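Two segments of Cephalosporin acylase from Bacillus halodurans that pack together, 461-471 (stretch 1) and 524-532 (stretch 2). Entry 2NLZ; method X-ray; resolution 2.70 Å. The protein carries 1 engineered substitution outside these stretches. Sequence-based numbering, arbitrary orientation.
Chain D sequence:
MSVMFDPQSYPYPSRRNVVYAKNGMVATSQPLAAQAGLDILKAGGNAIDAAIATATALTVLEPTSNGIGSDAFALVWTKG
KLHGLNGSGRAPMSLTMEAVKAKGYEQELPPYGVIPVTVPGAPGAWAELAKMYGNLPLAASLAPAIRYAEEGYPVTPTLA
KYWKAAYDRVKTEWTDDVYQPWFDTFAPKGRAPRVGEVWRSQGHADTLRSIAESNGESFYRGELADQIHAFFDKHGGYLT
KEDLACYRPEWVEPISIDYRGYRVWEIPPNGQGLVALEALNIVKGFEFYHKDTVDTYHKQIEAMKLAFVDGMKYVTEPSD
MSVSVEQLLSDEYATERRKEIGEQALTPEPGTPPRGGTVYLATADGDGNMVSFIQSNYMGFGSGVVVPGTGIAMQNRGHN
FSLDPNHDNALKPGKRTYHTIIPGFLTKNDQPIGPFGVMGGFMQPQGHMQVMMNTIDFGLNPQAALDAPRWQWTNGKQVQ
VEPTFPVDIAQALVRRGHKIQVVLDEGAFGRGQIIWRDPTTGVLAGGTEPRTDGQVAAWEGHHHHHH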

# COMPACT_ATOMS: atom_id res chain seq x y z
N ASN D 461 12.18 -16.39 3.65
CA ASN D 461 13.62 -16.30 3.45
C ASN D 461 14.27 -15.29 4.41
O ASN D 461 13.57 -14.42 4.94
CB ASN D 461 13.94 -16.02 1.98
CG ASN D 461 13.65 -14.60 1.58
OD1 ASN D 461 14.03 -13.66 2.28
ND2 ASN D 461 13.03 -14.43 0.42
N PRO D 462 15.60 -15.40 4.66
CA PRO D 462 16.31 -14.55 5.63
C PRO D 462 15.98 -13.06 5.51
O PRO D 462 15.72 -12.42 6.53
CB PRO D 462 17.79 -14.80 5.31
CG PRO D 462 17.81 -15.59 4.02
CD PRO D 462 16.53 -16.36 4.04
N GLN D 463 15.96 -12.54 4.28
CA GLN D 463 15.62 -11.14 4.02
C GLN D 463 14.15 -10.78 4.29
O GLN D 463 13.86 -9.80 4.99
CB GLN D 463 15.97 -10.76 2.58
CG GLN D 463 15.92 -9.26 2.36
CD GLN D 463 16.80 -8.52 3.34
OE1 GLN D 463 18.02 -8.70 3.37
NE2 GLN D 463 16.19 -7.66 4.15
N ALA D 464 13.24 -11.56 3.72
CA ALA D 464 11.81 -11.45 4.03
C ALA D 464 11.54 -11.52 5.54
O ALA D 464 10.73 -10.76 6.06
CB ALA D 464 11.04 -12.52 3.30
N ALA D 465 12.25 -12.40 6.25
CA ALA D 465 12.03 -12.55 7.69
C ALA D 465 12.37 -11.26 8.41
O ALA D 465 11.71 -10.89 9.38
CB ALA D 465 12.85 -13.69 8.26
N LEU D 466 13.39 -10.58 7.90
CA LEU D 466 13.83 -9.29 8.41
C LEU D 466 12.95 -8.12 7.93
O LEU D 466 12.69 -7.20 8.69
CB LEU D 466 15.28 -9.06 8.00
CG LEU D 466 16.40 -9.37 8.99
CD1 LEU D 466 15.95 -10.26 10.10
CD2 LEU D 466 17.53 -9.99 8.25
N ASP D 467 12.51 -8.18 6.67
CA ASP D 467 11.59 -7.18 6.10
C ASP D 467 10.26 -7.09 6.83
O ASP D 467 9.70 -6.00 6.95
CB ASP D 467 11.28 -7.50 4.63
CG ASP D 467 12.49 -7.34 3.72
OD1 ASP D 467 13.39 -6.54 4.07
OD2 ASP D 467 12.52 -8.00 2.66
N ALA D 468 9.76 -8.24 7.29
CA ALA D 468 8.46 -8.39 7.94
C ALA D 468 8.22 -7.37 9.06
O ALA D 468 9.13 -7.10 9.86
CB ALA D 468 8.30 -9.80 8.47
N PRO D 469 7.01 -6.79 9.11
CA PRO D 469 6.63 -5.79 10.12
C PRO D 469 6.72 -6.37 11.51
O PRO D 469 6.50 -7.57 11.70
CB PRO D 469 5.17 -5.47 9.77
CG PRO D 469 4.70 -6.64 8.93
CD PRO D 469 5.90 -7.06 8.17
N ARG D 470 7.05 -5.53 12.48
CA ARG D 470 7.38 -6.01 13.81
C ARG D 470 6.51 -5.42 14.90
O ARG D 470 6.07 -4.28 14.82
CB ARG D 470 8.85 -5.75 14.14
CG ARG D 470 9.81 -6.65 13.35
CD ARG D 470 11.24 -6.19 13.51
NE ARG D 470 12.11 -6.74 12.49
CZ ARG D 470 13.31 -6.24 12.17
NH1 ARG D 470 13.77 -5.16 12.79
NH2 ARG D 470 14.04 -6.81 11.21
N TRP D 471 6.26 -6.22 15.92
CA TRP D 471 5.62 -5.75 17.13
C TRP D 471 6.61 -5.85 18.28
O TRP D 471 7.57 -6.62 18.21
CB TRP D 471 4.39 -6.61 17.43
CG TRP D 471 4.71 -8.06 17.49
CD1 TRP D 471 4.60 -8.97 16.47
CD2 TRP D 471 5.21 -8.78 18.62
NE1 TRP D 471 5.00 -10.21 16.90
CE2 TRP D 471 5.38 -10.12 18.22
CE3 TRP D 471 5.52 -8.43 19.93
CZ2 TRP D 471 5.86 -11.10 19.08
CZ3 TRP D 471 6.01 -9.41 20.79
CH2 TRP D 471 6.17 -10.72 20.36
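Stretch 2, residues 524-532: LAGGTEPRT

Stretch 2 runs as a strand (524-528) and then a type I turn (E529 to T532) along the short helix 462-467 of stretch 1; the two axes point nearly the same way, at 20° (signed crossing angle -20°), and approach to 6.5 Å. N461 caps the helix, its OD1 accepting from A464 N at 2.7 Å. P462 points toward the strand, with its CB 3.6 Å from G527 N and its CG 4.2 Å from A525 CB. At Q463 the backbones come closest, CA to CA of G527 at 4.0 Å; this backbone leaves no room for a CB on G527, which would lie 2.6 Å from both P462 C and Q463 N. The Q463 amide pairs with the extended backbone of T528: T528 N donates to Q463 OE1 and Q463 NE2 to T528 O, both at 2.8 Å. L466 places CD2 3.5 Å from G527 C, while its O accepts from R531 NH1 at 3.0 Å. D467 OD1 lies 3.2 Å from P530 CG. Past the helix, A468 O takes a weak hydrogen bond from R531 NH2 at 3.0 Å. R470 points its CA-to-CB bond toward stretch 2, its NH2 bridging to E529 OE2 at 2.9 Å, and its guanidinium stacks on that of R531, centres 3.5 Å apart; E529 OE1, 2.7 Å from R531 NH1, lets one carboxylate serve both like charges.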

# COMPACT_ATOMS: atom_id res chain seq x y z
N LEU D 524 25.12 -20.56 1.19
CA LEU D 524 24.80 -19.58 2.22
C LEU D 524 23.83 -18.53 1.71
O LEU D 524 24.04 -17.93 0.66
CB LEU D 524 26.07 -18.90 2.74
CG LEU D 524 27.23 -19.75 3.25
CD1 LEU D 524 28.49 -18.89 3.36
CD2 LEU D 524 26.92 -20.40 4.59
N ALA D 525 22.77 -18.29 2.48
CA ALA D 525 21.75 -17.31 2.11
C ALA D 525 21.62 -16.25 3.20
O ALA D 525 21.33 -16.56 4.36
CB ALA D 525 20.43 -17.99 1.86
N GLY D 526 21.82 -15.00 2.81
CA GLY D 526 21.88 -13.92 3.77
C GLY D 526 20.81 -12.87 3.63
O GLY D 526 20.34 -12.55 2.53
N GLY D 527 20.42 -12.34 4.79
CA GLY D 527 19.50 -11.23 4.91
C GLY D 527 20.10 -10.16 5.82
O GLY D 527 20.76 -10.48 6.82
N THR D 528 19.87 -8.90 5.48
CA THR D 528 20.36 -7.78 6.28
C THR D 528 19.21 -6.83 6.65
O THR D 528 18.21 -6.76 5.93
CB THR D 528 21.51 -7.03 5.54
OG1 THR D 528 22.22 -6.19 6.45
CG2 THR D 528 20.98 -6.22 4.34
N GLU D 529 19.35 -6.13 7.77
CA GLU D 529 18.34 -5.18 8.24
C GLU D 529 18.05 -4.07 7.24
O GLU D 529 18.92 -3.27 6.95
CB GLU D 529 18.79 -4.56 9.56
CG GLU D 529 17.83 -3.52 10.10
CD GLU D 529 16.46 -4.09 10.30
OE1 GLU D 529 15.53 -3.63 9.59
OE2 GLU D 529 16.32 -5.03 11.12
N PRO D 530 16.82 -4.02 6.70
CA PRO D 530 16.51 -2.93 5.79
C PRO D 530 16.30 -1.57 6.48
O PRO D 530 16.51 -0.54 5.86
CB PRO D 530 15.23 -3.41 5.10
CG PRO D 530 14.60 -4.34 6.05
CD PRO D 530 15.69 -4.96 6.86
N ARG D 531 15.92 -1.57 7.76
CA ARG D 531 15.66 -0.32 8.48
C ARG D 531 16.88 0.58 8.75
O ARG D 531 16.75 1.64 9.37
CB ARG D 531 14.92 -0.60 9.78
CG ARG D 531 13.54 -1.15 9.58
CD ARG D 531 13.06 -1.85 10.83
NE ARG D 531 11.86 -2.65 10.59
CZ ARG D 531 11.85 -3.86 10.02
NH1 ARG D 531 12.98 -4.41 9.61
NH2 ARG D 531 10.71 -4.50 9.86
N THR D 532 18.06 0.17 8.29
CA THR D 532 19.29 0.87 8.57
C THR D 532 20.30 0.72 7.42
O THR D 532 20.01 0.06 6.42
CB THR D 532 19.89 0.39 9.92
OG1 THR D 532 20.94 1.27 10.34
CG2 THR D 532 20.42 -1.03 9.82